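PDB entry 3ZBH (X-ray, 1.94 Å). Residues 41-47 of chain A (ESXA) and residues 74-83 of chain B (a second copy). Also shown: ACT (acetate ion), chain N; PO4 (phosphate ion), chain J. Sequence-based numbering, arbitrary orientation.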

ATOM      1  N   THR A  41      -5.083 -17.283   1.241  1.00 26.05           N
ATOM      2  CA  THR A  41      -6.162 -17.783   0.404  1.00 24.14           C
ATOM      3  C   THR A  41      -5.605 -18.364  -0.901  1.00 23.80           C
ATOM      4  O   THR A  41      -6.010 -19.466  -1.343  1.00 20.82           O
ATOM      5  N   LEU A  42      -4.638 -17.658  -1.485  1.00 23.55           N
ATOM      6  CA  LEU A  42      -4.072 -18.069  -2.774  1.00 23.17           C
ATOM      7  C   LEU A  42      -3.354 -19.408  -2.658  1.00 24.24           C
ATOM      8  O   LEU A  42      -3.460 -20.254  -3.530  1.00 22.17           O
ATOM      9  N   GLN A  43      -2.618 -19.610  -1.579  1.00 24.31           N
ATOM     10  CA  GLN A  43      -2.020 -20.931  -1.336  1.00 27.08           C
ATOM     11  C   GLN A  43      -3.001 -22.117  -1.355  1.00 24.97           C
ATOM     12  O   GLN A  43      -2.615 -23.232  -1.722  1.00 26.41           O
ATOM     13  N   GLY A  44      -4.246 -21.889  -0.969  1.00 23.68           N
ATOM     14  CA  GLY A  44      -5.289 -22.916  -1.023  1.00 24.99           C
ATOM     15  C   GLY A  44      -5.900 -23.133  -2.406  1.00 25.09           C
ATOM     16  O   GLY A  44      -6.574 -24.150  -2.664  1.00 26.21           O
ATOM     17  N   ILE A  45      -5.680 -22.183  -3.310  1.00 21.33           N
ATOM     18  CA  ILE A  45      -6.322 -22.246  -4.627  1.00 19.68           C
ATOM     19  C   ILE A  45      -5.395 -22.952  -5.604  1.00 18.91           C
ATOM     20  O   ILE A  45      -5.851 -23.759  -6.425  1.00 19.22           O
ATOM     21  N   TRP A  46      -4.115 -22.612  -5.541  1.00 18.97           N
ATOM     22  CA  TRP A  46      -3.159 -23.110  -6.505  1.00 20.22           C
ATOM     23  C   TRP A  46      -2.078 -23.959  -5.895  1.00 23.51           C
ATOM     24  O   TRP A  46      -1.752 -23.827  -4.722  1.00 22.68           O
ATOM     25  N   GLU A  47      -1.474 -24.775  -6.748  1.00 24.55           N
ATOM     26  CA  GLU A  47      -0.196 -25.411  -6.445  1.00 28.78           C
ATOM     27  C   GLU A  47       0.700 -25.262  -7.680  1.00 29.96           C
ATOM     28  O   GLU A  47       0.238 -24.838  -8.750  1.00 28.77           O
TER
ATOM     29  N   GLU B  74      -0.997  -9.435 -12.237  1.00 19.03           N
ATOM     30  CA  GLU B  74      -0.665 -10.710 -12.899  1.00 20.67           C
ATOM     31  C   GLU B  74      -1.390 -11.861 -12.198  1.00 20.97           C
ATOM     32  O   GLU B  74      -1.935 -12.743 -12.858  1.00 20.85           O
ATOM     33  N   VAL B  75      -1.387 -11.847 -10.863  1.00 20.32           N
ATOM     34  CA  VAL B  75      -2.170 -12.839 -10.084  1.00 19.06           C
ATOM     35  C   VAL B  75      -3.657 -12.729 -10.405  1.00 18.81           C
ATOM     36  O   VAL B  75      -4.325 -13.728 -10.622  1.00 16.96           O
ATOM     37  N   GLY B  76      -4.180 -11.495 -10.445  1.00 18.92           N
ATOM     38  CA  GLY B  76      -5.584 -11.312 -10.755  1.00 18.88           C
ATOM     39  C   GLY B  76      -5.919 -11.914 -12.101  1.00 20.40           C
ATOM     40  O   GLY B  76      -6.948 -12.580 -12.268  1.00 18.86           O
ATOM     41  N   GLN B  77      -5.043 -11.666 -13.074  1.00 20.78           N
ATOM     42  CA  GLN B  77      -5.306 -12.162 -14.406  1.00 21.45           C
ATOM     43  C   GLN B  77      -5.275 -13.710 -14.441  1.00 20.93           C
ATOM     44  O   GLN B  77      -6.133 -14.344 -15.079  1.00 20.46           O
ATOM     45  N   GLN B  78      -4.280 -14.307 -13.803  1.00 20.77           N
ATOM     46  CA  GLN B  78      -4.152 -15.792 -13.812  1.00 20.24           C
ATOM     47  C   GLN B  78      -5.290 -16.486 -13.037  1.00 18.60           C
ATOM     48  O   GLN B  78      -5.687 -17.608 -13.374  1.00 18.84           O
ATOM     49  N   LEU B  79      -5.800 -15.824 -11.999  1.00 17.04           N
ATOM     50  CA  LEU B  79      -6.997 -16.315 -11.276  1.00 17.27           C
ATOM     51  C   LEU B  79      -8.264 -16.295 -12.114  1.00 18.57           C
ATOM     52  O   LEU B  79      -9.076 -17.212 -12.066  1.00 18.08           O
ATOM     53  N   HIS B  80      -8.449 -15.223 -12.871  1.00 20.25           N
ATOM     54  CA  HIS B  80      -9.526 -15.200 -13.841  1.00 21.48           C
ATOM     55  C   HIS B  80      -9.360 -16.307 -14.854  1.00 20.55           C
ATOM     56  O   HIS B  80     -10.340 -16.955 -15.202  1.00 20.19           O
ATOM     57  N   ASN B  81      -8.145 -16.516 -15.346  1.00 20.56           N
ATOM     58  CA  ASN B  81      -7.913 -17.619 -16.304  1.00 20.72           C
ATOM     59  C   ASN B  81      -8.254 -18.971 -15.676  1.00 21.43           C
ATOM     60  O   ASN B  81      -8.879 -19.816 -16.321  1.00 19.07           O
ATOM     61  N   SER B  82      -7.821 -19.161 -14.427  1.00 19.23           N
ATOM     62  CA  SER B  82      -8.071 -20.441 -13.734  1.00 20.87           C
ATOM     63  C   SER B  82      -9.553 -20.622 -13.467  1.00 19.89           C
ATOM     64  O   SER B  82     -10.045 -21.710 -13.493  1.00 17.71           O
ATOM     65  N   ALA B  83     -10.265 -19.539 -13.179  1.00 19.32           N
ATOM     66  CA  ALA B  83     -11.681 -19.643 -12.914  1.00 18.66           C
ATOM     67  C   ALA B  83     -12.439 -20.112 -14.183  1.00 19.72           C
ATOM     68  O   ALA B  83     -13.328 -20.952 -14.092  1.00 19.56           O
TER

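The contact turns on one indole, that of Trp A46, which packs against the helix of chain B while its ring nitrogen spends its hydrogen on a serine. NE1 of Trp A46 donates to OG of Ser B82 at 2.9 Å with an N-H...acceptor angle of 159°, and OG lies near the ring plane, at the edge, as an in-plane N-H requires. Of the 287 Å² buried between the stretches, 91 Å² belongs to this tryptophan, whose chi1 is m (-80°) and chi2 -28°.

Over one face of the indole sits Leu B79. Its CD2 is 4.0 Å from the centroid of the six-membered ring and 25° off the normal, a CH-pi arrangement; CD2 is also 3.7 Å from Trp A46 CZ2. The CA-to-CB bond of Leu B79 points sideways, but the m, t rotamer brings its end nearer to chain A. There CD2 meets Ile A45 CG2 at 3.9 Å, and CD1 meets Leu A42 CD1 at 3.8 Å. Ile A45 (m, t) and Leu A42 (t, p) both point toward chain B. Leu A42 CD1 also lies 3.9 Å from CG1 of Val B75, whose chi1 is t, so a single methyl touches side chains one helical turn apart.

Gln B78 starts toward the indole, with its CB 3.5 Å from Trp A46 CH2, but its end leads away. Ser B82, chi1 m, points toward chain A.

The bound ions lie outside this packing. His B80 points away from chain A, and its NE2 donates to acetate OXT at 2.9 Å and 159°. Thr A41 OG1 donates to phosphate O2 at 2.3 Å, a very short distance. Both ions probably come from the crystallisation liquor. Gln B77 also points away; its NE2 donates to OD1 of Asn B81 at 3.1 Å, a bond within chain B.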

ATOM      1  CB  THR A  41      -7.211 -16.692   0.149  1.00 26.75           C
ATOM      2  OG1 THR A  41      -7.867 -16.392   1.387  1.00 26.55           O
ATOM      3  CG2 THR A  41      -8.282 -17.154  -0.859  1.00 26.88           C
ATOM      4  CB  LEU A  42      -3.101 -17.000  -3.286  1.00 22.06           C
ATOM      5  CG  LEU A  42      -2.637 -17.110  -4.732  1.00 22.12           C
ATOM      6  CD1 LEU A  42      -3.781 -16.813  -5.688  1.00 19.68           C
ATOM      7  CD2 LEU A  42      -1.474 -16.134  -4.978  1.00 21.95           C
ATOM      8  CB  GLN A  43      -1.184 -20.917  -0.042  1.00 31.14           C
ATOM      9  CG  GLN A  43      -0.027 -19.917  -0.107  1.00 34.99           C
ATOM     10  CD  GLN A  43       0.814 -19.895   1.151  1.00 39.43           C
ATOM     11  OE1 GLN A  43       1.954 -20.362   1.159  1.00 44.51           O
ATOM     12  NE2 GLN A  43       0.252 -19.360   2.228  1.00 41.06           N
ATOM     13  CB  ILE A  45      -6.638 -20.819  -5.158  1.00 19.34           C
ATOM     14  CG1 ILE A  45      -7.820 -20.223  -4.390  1.00 19.23           C
ATOM     15  CG2 ILE A  45      -6.933 -20.815  -6.665  1.00 18.69           C
ATOM     16  CD1 ILE A  45      -7.957 -18.717  -4.658  1.00 22.64           C
ATOM     17  CB  TRP A  46      -2.402 -21.966  -7.161  1.00 19.19           C
ATOM     18  CG  TRP A  46      -3.119 -21.252  -8.266  1.00 18.73           C
ATOM     19  CD1 TRP A  46      -4.085 -21.734  -9.141  1.00 18.16           C
ATOM     20  CD2 TRP A  46      -2.881 -19.879  -8.667  1.00 18.92           C
ATOM     21  NE1 TRP A  46      -4.477 -20.722 -10.035  1.00 18.11           N
ATOM     22  CE2 TRP A  46      -3.782 -19.603  -9.786  1.00 19.20           C
ATOM     23  CE3 TRP A  46      -2.040 -18.867  -8.210  1.00 20.78           C
ATOM     24  CZ2 TRP A  46      -3.801 -18.353 -10.432  1.00 19.96           C
ATOM     25  CZ3 TRP A  46      -2.092 -17.611  -8.869  1.00 22.02           C
ATOM     26  CH2 TRP A  46      -2.970 -17.377  -9.929  1.00 19.64           C
ATOM     27  CB  GLU A  47      -0.416 -26.892  -6.113  1.00 28.35           C
ATOM     28  CG  GLU A  47      -1.075 -27.683  -7.234  1.00 31.08           C
ATOM     29  CD  GLU A  47      -1.614 -29.007  -6.746  1.00 34.79           C
ATOM     30  OE1 GLU A  47      -1.216 -29.449  -5.641  1.00 36.89           O
ATOM     31  OE2 GLU A  47      -2.437 -29.591  -7.463  1.00 37.84           O
TER
ATOM     32  CB  GLU B  74       0.844 -10.967 -12.887  1.00 22.55           C
ATOM     33  CG  GLU B  74       1.561 -10.017 -13.826  1.00 27.81           C
ATOM     34  CD  GLU B  74       3.058 -10.208 -13.900  1.00 31.23           C
ATOM     35  OE1 GLU B  74       3.707 -10.655 -12.917  1.00 32.59           O
ATOM     36  OE2 GLU B  74       3.590  -9.838 -14.961  1.00 30.08           O
ATOM     37  CB  VAL B  75      -1.930 -12.685  -8.554  1.00 18.90           C
ATOM     38  CG1 VAL B  75      -2.893 -13.598  -7.748  1.00 19.69           C
ATOM     39  CG2 VAL B  75      -0.481 -13.026  -8.202  1.00 19.54           C
ATOM     40  CB  GLN B  77      -4.302 -11.589 -15.413  1.00 23.70           C
ATOM     41  CG  GLN B  77      -4.530 -12.134 -16.833  1.00 28.86           C
ATOM     42  CD  GLN B  77      -5.894 -11.747 -17.356  1.00 32.41           C
ATOM     43  OE1 GLN B  77      -6.170 -10.557 -17.518  1.00 36.40           O
ATOM     44  NE2 GLN B  77      -6.769 -12.730 -17.595  1.00 31.49           N
ATOM     45  CB  GLN B  78      -2.794 -16.218 -13.241  1.00 22.39           C
ATOM     46  CG  GLN B  78      -1.592 -15.943 -14.160  1.00 26.69           C
ATOM     47  CD  GLN B  78      -1.778 -16.420 -15.617  1.00 30.39           C
ATOM     48  OE1 GLN B  78      -1.223 -15.807 -16.523  1.00 38.43           O
ATOM     49  NE2 GLN B  78      -2.569 -17.488 -15.847  1.00 27.44           N
ATOM     50  CB  LEU B  79      -7.231 -15.524  -9.989  1.00 16.60           C
ATOM     51  CG  LEU B  79      -6.264 -15.889  -8.843  1.00 17.65           C
ATOM     52  CD1 LEU B  79      -6.320 -14.861  -7.730  1.00 18.38           C
ATOM     53  CD2 LEU B  79      -6.594 -17.281  -8.306  1.00 17.31           C
ATOM     54  CB  HIS B  80      -9.602 -13.847 -14.550  1.00 22.40           C
ATOM     55  CG  HIS B  80     -10.404 -12.819 -13.791  1.00 23.70           C
ATOM     56  ND1 HIS B  80      -9.886 -11.651 -13.402  1.00 27.76           N
ATOM     57  CD2 HIS B  80     -11.728 -12.825 -13.361  1.00 25.17           C
ATOM     58  CE1 HIS B  80     -10.828 -10.924 -12.768  1.00 25.65           C
ATOM     59  NE2 HIS B  80     -11.951 -11.645 -12.738  1.00 27.86           N
ATOM     60  CB  ASN B  81      -6.453 -17.673 -16.784  1.00 21.83           C
ATOM     61  CG  ASN B  81      -6.099 -16.533 -17.703  1.00 24.87           C
ATOM     62  OD1 ASN B  81      -6.970 -15.805 -18.154  1.00 26.88           O
ATOM     63  ND2 ASN B  81      -4.815 -16.347 -17.947  1.00 24.34           N
ATOM     64  CB  SER B  82      -7.329 -20.523 -12.378  1.00 20.66           C
ATOM     65  OG  SER B  82      -5.973 -20.779 -12.554  1.00 23.06           O
ATOM     66  CB  ALA B  83     -12.228 -18.319 -12.367  1.00 20.64           C
TER
HETATM   67  C   ACT N1098     -15.040 -10.967 -13.400  1.00 51.96           C
HETATM   68  O   ACT N1098     -15.292 -12.082 -13.917  1.00 54.06           O
HETATM   69  OXT ACT N1098     -14.728 -10.855 -12.188  1.00 51.41           O
HETATM   70  CH3 ACT N1098     -15.093  -9.731 -14.254  1.00 50.90           C
HETATM   71  P   PO4 J1098      -9.556 -13.428   1.277  1.00 51.64           P
HETATM   72  O1  PO4 J1098      -8.969 -13.542  -0.117  1.00 49.82           O
HETATM   73  O2  PO4 J1098      -9.011 -14.523   2.157  1.00 52.08           O
HETATM   74  O3  PO4 J1098     -11.055 -13.580   1.171  1.00 53.37           O
HETATM   75  O4  PO4 J1098      -9.179 -12.092   1.887  1.00 49.86           O